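Local coordinates for uncharacterized protein (PDB 3M33) that is of unknown function but probably has a methyltransferase-type domain and may transfer methyl groups, at residues 169-181 against 190-204. Residues are numbered along the deposited sequence; the frame is centred on the assembly and turned at random.
Sequences VLAHAPTWEDWQM and ARRADWDAEATVRGM
Trp176, Trp179 and Trp195 meet where two antiparallel strands of the mixed sheet, 160-173 and 204-216, are joined by a helical connection, far from the centre of what is probably a Rossmann-type methyltransferase domain. Ala173 and Met204 form an antiparallel hydrogen-bonded pair, Ala173 N to Met204 O at 2.8 Å and Met204 N to Ala173 O at 2.9 Å. Gly203 passes close beside Pro174 with backbone angles that suit glycine. Beyond Ala173 helix 176-186 begins; its segment 176-181 runs at 134° to helix 192-198.

Followed outward, Trp176 sets its CB over the five-membered ring of Trp195. CG stands anti to the backbone N (chi1 163°), which swings the indole toward the N-terminal end of helix 192-198 and lays CG and CD1 against Arg192 NH1, CD2 against Arg192 NE (3.8 Å). This is a cation-pi contact, with Arg192 CZ 4.2 Å from the centroid of the Trp176 five-membered ring; Asp196 OD1 holds the guanidinium by a salt bridge from NH2. CE3 packs on Trp195 CB, and the edge of Trp176 turns toward the face of Trp195, an offset edge-to-face pair with planes at 66°. CZ3 approaches Arg192 N and CA, and CH2, at the far end, reaches Arg192 N at 3.3 Å and touches Ala190.

Trp179 takes the selenomethionine Met204 over its face: Met204 CG lies 3.3 Å from the centroid of the six-membered ring, Met204 SE farther above it in a Met-aromatic contact. At the indole edge, a water accepts from Trp179 NE1 and Arg191 N and donates to Asp194 OD2, 3.0 Å from the water oxygen.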
loop_
_atom_site.group_PDB
_atom_site.type_symbol
_atom_site.label_atom_id
_atom_site.label_comp_id
_atom_site.label_asym_id
_atom_site.label_seq_id
_atom_site.Cartn_x
_atom_site.Cartn_y
_atom_site.Cartn_z
ATOM N N VAL A 169 6.054 5.747 -14.335
ATOM C CA VAL A 169 5.119 5.874 -15.451
ATOM C C VAL A 169 4.693 7.331 -15.652
ATOM O O VAL A 169 4.358 8.030 -14.697
ATOM C CB VAL A 169 3.878 4.999 -15.206
ATOM C CG1 VAL A 169 2.938 5.043 -16.419
ATOM C CG2 VAL A 169 4.320 3.580 -14.945
ATOM N N LEU A 170 4.728 7.806 -16.890
ATOM C CA LEU A 170 4.322 9.175 -17.168
ATOM C C LEU A 170 2.839 9.346 -16.847
ATOM O O LEU A 170 2.013 8.537 -17.261
ATOM C CB LEU A 170 4.570 9.514 -18.645
ATOM C CG LEU A 170 4.179 10.917 -19.108
ATOM C CD1 LEU A 170 5.023 11.961 -18.374
ATOM C CD2 LEU A 170 4.328 11.082 -20.611
ATOM N N ALA A 171 2.501 10.394 -16.104
ATOM C CA ALA A 171 1.100 10.756 -15.908
ATOM C C ALA A 171 0.933 12.258 -16.088
ATOM O O ALA A 171 1.926 12.991 -16.146
ATOM C CB ALA A 171 0.635 10.338 -14.520
ATOM N N HIS A 172 -0.315 12.719 -16.180
ATOM C CA HIS A 172 -0.602 14.159 -16.197
ATOM C C HIS A 172 -1.650 14.514 -15.156
ATOM O O HIS A 172 -2.629 13.781 -14.973
ATOM C CB HIS A 172 -1.117 14.608 -17.564
ATOM C CG HIS A 172 -0.160 14.350 -18.683
ATOM N ND1 HIS A 172 0.672 15.328 -19.190
ATOM C CD2 HIS A 172 0.097 13.228 -19.393
ATOM C CE1 HIS A 172 1.402 14.815 -20.163
ATOM N NE2 HIS A 172 1.071 13.544 -20.307
ATOM N N ALA A 173 -1.434 15.631 -14.469
ATOM C CA ALA A 173 -2.486 16.257 -13.671
ATOM C C ALA A 173 -3.255 17.173 -14.625
ATOM O O ALA A 173 -2.681 18.113 -15.188
ATOM C CB ALA A 173 -1.890 17.047 -12.538
ATOM N N PRO A 174 -4.552 16.891 -14.830
ATOM C CA PRO A 174 -5.276 17.536 -15.940
ATOM C C PRO A 174 -5.514 19.028 -15.736
ATOM O O PRO A 174 -5.663 19.736 -16.723
ATOM C CB PRO A 174 -6.621 16.784 -15.998
ATOM C CG PRO A 174 -6.409 15.529 -15.182
ATOM C CD PRO A 174 -5.366 15.877 -14.143
ATOM N N THR A 175 -5.541 19.502 -14.496
ATOM C CA THR A 175 -5.789 20.925 -14.252
ATOM C C THR A 175 -4.888 21.523 -13.177
ATOM O O THR A 175 -4.284 20.801 -12.368
ATOM C CB THR A 175 -7.236 21.176 -13.819
ATOM O OG1 THR A 175 -7.416 20.658 -12.501
ATOM C CG2 THR A 175 -8.216 20.487 -14.775
ATOM N N TRP A 176 -4.812 22.854 -13.180
ATOM C CA TRP A 176 -4.046 23.598 -12.193
ATOM C C TRP A 176 -4.422 23.179 -10.779
ATOM O O TRP A 176 -3.553 22.977 -9.928
ATOM C CB TRP A 176 -4.267 25.112 -12.379
ATOM C CG TRP A 176 -3.853 25.942 -11.195
ATOM C CD1 TRP A 176 -4.665 26.700 -10.403
ATOM C CD2 TRP A 176 -2.523 26.102 -10.670
ATOM N NE1 TRP A 176 -3.927 27.325 -9.424
ATOM C CE2 TRP A 176 -2.610 26.974 -9.568
ATOM C CE3 TRP A 176 -1.271 25.596 -11.028
ATOM C CZ2 TRP A 176 -1.493 27.342 -8.817
ATOM C CZ3 TRP A 176 -0.164 25.965 -10.287
ATOM C CH2 TRP A 176 -0.281 26.827 -9.193
ATOM N N GLU A 177 -5.720 23.036 -10.524
ATOM C CA GLU A 177 -6.178 22.614 -9.201
ATOM C C GLU A 177 -5.572 21.265 -8.824
ATOM O O GLU A 177 -5.146 21.048 -7.681
ATOM C CB GLU A 177 -7.705 22.525 -9.154
ATOM C CG GLU A 177 -8.400 23.871 -9.163
ATOM C CD GLU A 177 -8.241 24.599 -10.485
ATOM O OE1 GLU A 177 -8.276 23.939 -11.549
ATOM O OE2 GLU A 177 -8.082 25.835 -10.453
ATOM N N ASP A 178 -5.543 20.353 -9.791
ATOM C CA ASP A 178 -4.972 19.037 -9.556
ATOM C C ASP A 178 -3.463 19.125 -9.312
ATOM O O ASP A 178 -2.925 18.437 -8.443
ATOM C CB ASP A 178 -5.275 18.118 -10.736
ATOM C CG ASP A 178 -6.742 17.765 -10.824
ATOM O OD1 ASP A 178 -7.274 17.226 -9.828
ATOM O OD2 ASP A 178 -7.357 18.029 -11.880
ATOM N N TRP A 179 -2.786 19.981 -10.075
ATOM C CA TRP A 179 -1.355 20.179 -9.890
ATOM C C TRP A 179 -1.058 20.697 -8.496
ATOM O O TRP A 179 -0.108 20.245 -7.852
ATOM C CB TRP A 179 -0.792 21.141 -10.934
ATOM C CG TRP A 179 0.704 21.220 -10.899
ATOM C CD1 TRP A 179 1.459 22.332 -10.666
ATOM C CD2 TRP A 179 1.627 20.140 -11.085
ATOM N NE1 TRP A 179 2.792 22.014 -10.711
ATOM C CE2 TRP A 179 2.924 20.675 -10.965
ATOM C CE3 TRP A 179 1.482 18.771 -11.353
ATOM C CZ2 TRP A 179 4.072 19.893 -11.101
ATOM C CZ3 TRP A 179 2.621 17.995 -11.488
ATOM C CH2 TRP A 179 3.899 18.557 -11.366
ATOM N N GLN A 180 -1.882 21.645 -8.044
ATOM C CA GLN A 180 -1.768 22.249 -6.712
ATOM C C GLN A 180 -1.937 21.218 -5.626
ATOM O O GLN A 180 -1.185 21.201 -4.654
ATOM C CB GLN A 180 -2.881 23.272 -6.468
ATOM C CG GLN A 180 -2.769 24.586 -7.182
ATOM C CD GLN A 180 -3.793 25.577 -6.661
ATOM O OE1 GLN A 180 -3.694 26.774 -6.910
ATOM N NE2 GLN A 180 -4.777 25.080 -5.917
HETATM N N MSE A 181 -2.977 20.399 -5.772
HETATM C CA MSE A 181 -3.277 19.365 -4.796
HETATM C C MSE A 181 -2.129 18.360 -4.683
HETATM O O MSE A 181 -1.784 17.933 -3.588
HETATM C CB MSE A 181 -4.581 18.658 -5.151
HETATM C CG MSE A 181 -5.086 17.737 -4.062
HETATM SE SE MSE A 181 -6.765 16.916 -4.572
HETATM C CE MSE A 181 -7.667 18.502 -5.294
ATOM N N ALA A 190 3.068 24.073 -5.415
ATOM C CA ALA A 190 2.920 24.261 -6.851
ATOM C C ALA A 190 2.960 25.752 -7.187
ATOM O O ALA A 190 2.397 26.575 -6.464
ATOM C CB ALA A 190 1.633 23.664 -7.318
ATOM N N ARG A 191 3.611 26.097 -8.290
ATOM C CA ARG A 191 3.688 27.491 -8.696
ATOM C C ARG A 191 3.107 27.707 -10.086
ATOM O O ARG A 191 3.458 27.007 -11.032
ATOM C CB ARG A 191 5.131 27.992 -8.624
ATOM C CG ARG A 191 6.170 26.897 -8.768
ATOM C CD ARG A 191 7.261 27.073 -7.728
ATOM N NE ARG A 191 8.582 27.178 -8.334
ATOM C CZ ARG A 191 9.693 27.443 -7.655
ATOM N NH1 ARG A 191 9.641 27.634 -6.344
ATOM N NH2 ARG A 191 10.857 27.520 -8.289
ATOM N N ARG A 192 2.214 28.685 -10.193
ATOM C CA ARG A 192 1.547 28.990 -11.454
ATOM C C ARG A 192 2.532 29.153 -12.614
ATOM O O ARG A 192 2.213 28.829 -13.755
ATOM C CB ARG A 192 0.660 30.231 -11.305
ATOM C CG ARG A 192 -0.085 30.609 -12.573
ATOM C CD ARG A 192 -0.787 29.406 -13.196
ATOM N NE ARG A 192 -2.181 29.259 -12.775
ATOM C CZ ARG A 192 -3.202 29.135 -13.619
ATOM N NH1 ARG A 192 -4.439 28.999 -13.159
ATOM N NH2 ARG A 192 -2.986 29.145 -14.929
ATOM N N ALA A 193 3.734 29.631 -12.311
ATOM C CA ALA A 193 4.772 29.798 -13.323
ATOM C C ALA A 193 5.067 28.497 -14.052
ATOM O O ALA A 193 5.065 28.453 -15.278
ATOM C CB ALA A 193 6.039 30.340 -12.693
ATOM N N ASP A 194 5.334 27.439 -13.295
ATOM C CA ASP A 194 5.622 26.133 -13.884
ATOM C C ASP A 194 4.439 25.608 -14.698
ATOM O O ASP A 194 4.623 24.986 -15.747
ATOM C CB ASP A 194 5.994 25.117 -12.798
ATOM C CG ASP A 194 7.248 25.501 -12.045
ATOM O OD1 ASP A 194 7.849 26.545 -12.379
ATOM O OD2 ASP A 194 7.632 24.759 -11.116
ATOM N N TRP A 195 3.228 25.847 -14.204
ATOM C CA TRP A 195 2.033 25.430 -14.918
ATOM C C TRP A 195 1.944 26.207 -16.223
ATOM O O TRP A 195 1.866 25.610 -17.302
ATOM C CB TRP A 195 0.771 25.658 -14.080
ATOM C CG TRP A 195 -0.484 25.374 -14.845
ATOM C CD1 TRP A 195 -1.211 26.267 -15.569
ATOM C CD2 TRP A 195 -1.146 24.103 -14.994
ATOM N NE1 TRP A 195 -2.288 25.642 -16.150
ATOM C CE2 TRP A 195 -2.271 24.313 -15.815
ATOM C CE3 TRP A 195 -0.901 22.815 -14.506
ATOM C CZ2 TRP A 195 -3.150 23.284 -16.163
ATOM C CZ3 TRP A 195 -1.775 21.794 -14.854
ATOM C CH2 TRP A 195 -2.883 22.035 -15.678
ATOM N N ASP A 196 1.980 27.537 -16.112
ATOM C CA ASP A 196 1.836 28.440 -17.261
ATOM C C ASP A 196 2.863 28.195 -18.358
ATOM O O ASP A 196 2.610 28.488 -19.522
ATOM C CB ASP A 196 1.896 29.902 -16.818
ATOM C CG ASP A 196 0.562 30.408 -16.284
ATOM O OD1 ASP A 196 -0.462 29.718 -16.490
ATOM O OD2 ASP A 196 0.537 31.501 -15.666
ATOM N N ALA A 197 4.011 27.640 -17.992
ATOM C CA ALA A 197 5.094 27.456 -18.944
ATOM C C ALA A 197 5.281 26.017 -19.403
ATOM O O ALA A 197 5.906 25.775 -20.434
ATOM C CB ALA A 197 6.389 27.984 -18.361
ATOM N N GLU A 198 4.749 25.054 -18.660
ATOM C CA GLU A 198 5.066 23.665 -18.966
ATOM C C GLU A 198 3.841 22.766 -19.191
ATOM O O GLU A 198 3.965 21.648 -19.703
ATOM C CB GLU A 198 5.978 23.093 -17.876
ATOM C CG GLU A 198 6.664 21.784 -18.238
ATOM C CD GLU A 198 7.673 21.360 -17.183
ATOM O OE1 GLU A 198 8.264 22.252 -16.530
ATOM O OE2 GLU A 198 7.874 20.139 -17.007
ATOM N N ALA A 199 2.664 23.257 -18.812
ATOM C CA ALA A 199 1.437 22.488 -18.978
ATOM C C ALA A 199 1.084 22.384 -20.452
ATOM O O ALA A 199 1.142 23.375 -21.174
ATOM C CB ALA A 199 0.299 23.144 -18.225
ATOM N N THR A 200 0.708 21.194 -20.899
ATOM C CA THR A 200 0.215 21.041 -22.264
ATOM C C THR A 200 -1.303 20.914 -22.253
ATOM O O THR A 200 -1.957 21.216 -21.255
ATOM C CB THR A 200 0.819 19.808 -22.941
ATOM O OG1 THR A 200 0.355 18.627 -22.276
ATOM C CG2 THR A 200 2.342 19.859 -22.876
ATOM N N VAL A 201 -1.866 20.463 -23.365
ATOM C CA VAL A 201 -3.299 20.230 -23.430
ATOM C C VAL A 201 -3.674 19.097 -22.462
ATOM O O VAL A 201 -4.745 19.099 -21.852
ATOM C CB VAL A 201 -3.748 19.879 -24.870
ATOM C CG1 VAL A 201 -2.864 18.776 -25.465
ATOM C CG2 VAL A 201 -5.207 19.469 -24.884
ATOM N N ARG A 202 -2.773 18.135 -22.320
ATOM C CA ARG A 202 -2.978 17.038 -21.389
ATOM C C ARG A 202 -2.893 17.509 -19.930
ATOM O O ARG A 202 -3.329 16.814 -19.015
ATOM C CB ARG A 202 -1.967 15.923 -21.673
ATOM C CG ARG A 202 -2.132 15.261 -23.057
ATOM C CD ARG A 202 -0.935 14.366 -23.402
ATOM N NE ARG A 202 0.253 15.155 -23.728
ATOM C CZ ARG A 202 0.751 15.284 -24.955
ATOM N NH1 ARG A 202 1.829 16.032 -25.163
ATOM N NH2 ARG A 202 0.175 14.657 -25.976
ATOM N N GLY A 203 -2.353 18.704 -19.716
ATOM C CA GLY A 203 -2.132 19.194 -18.364
ATOM C C GLY A 203 -0.666 19.132 -17.981
ATOM O O GLY A 203 0.207 19.214 -18.843
HETATM N N MSE A 204 -0.388 18.977 -16.691
HETATM C CA MSE A 204 0.993 18.947 -16.212
HETATM C C MSE A 204 1.556 17.526 -16.091
HETATM O O MSE A 204 0.971 16.684 -15.406
HETATM C CB MSE A 204 1.083 19.633 -14.854
HETATM C CG MSE A 204 2.496 19.947 -14.442
HETATM SE SE MSE A 204 3.264 21.382 -15.525
HETATM C CE MSE A 204 5.096 21.224 -14.872
HETATM O O HOH W 1 5.168 23.681 -9.707
HETATM O O HOH W 2 0.886 23.246 -4.170
#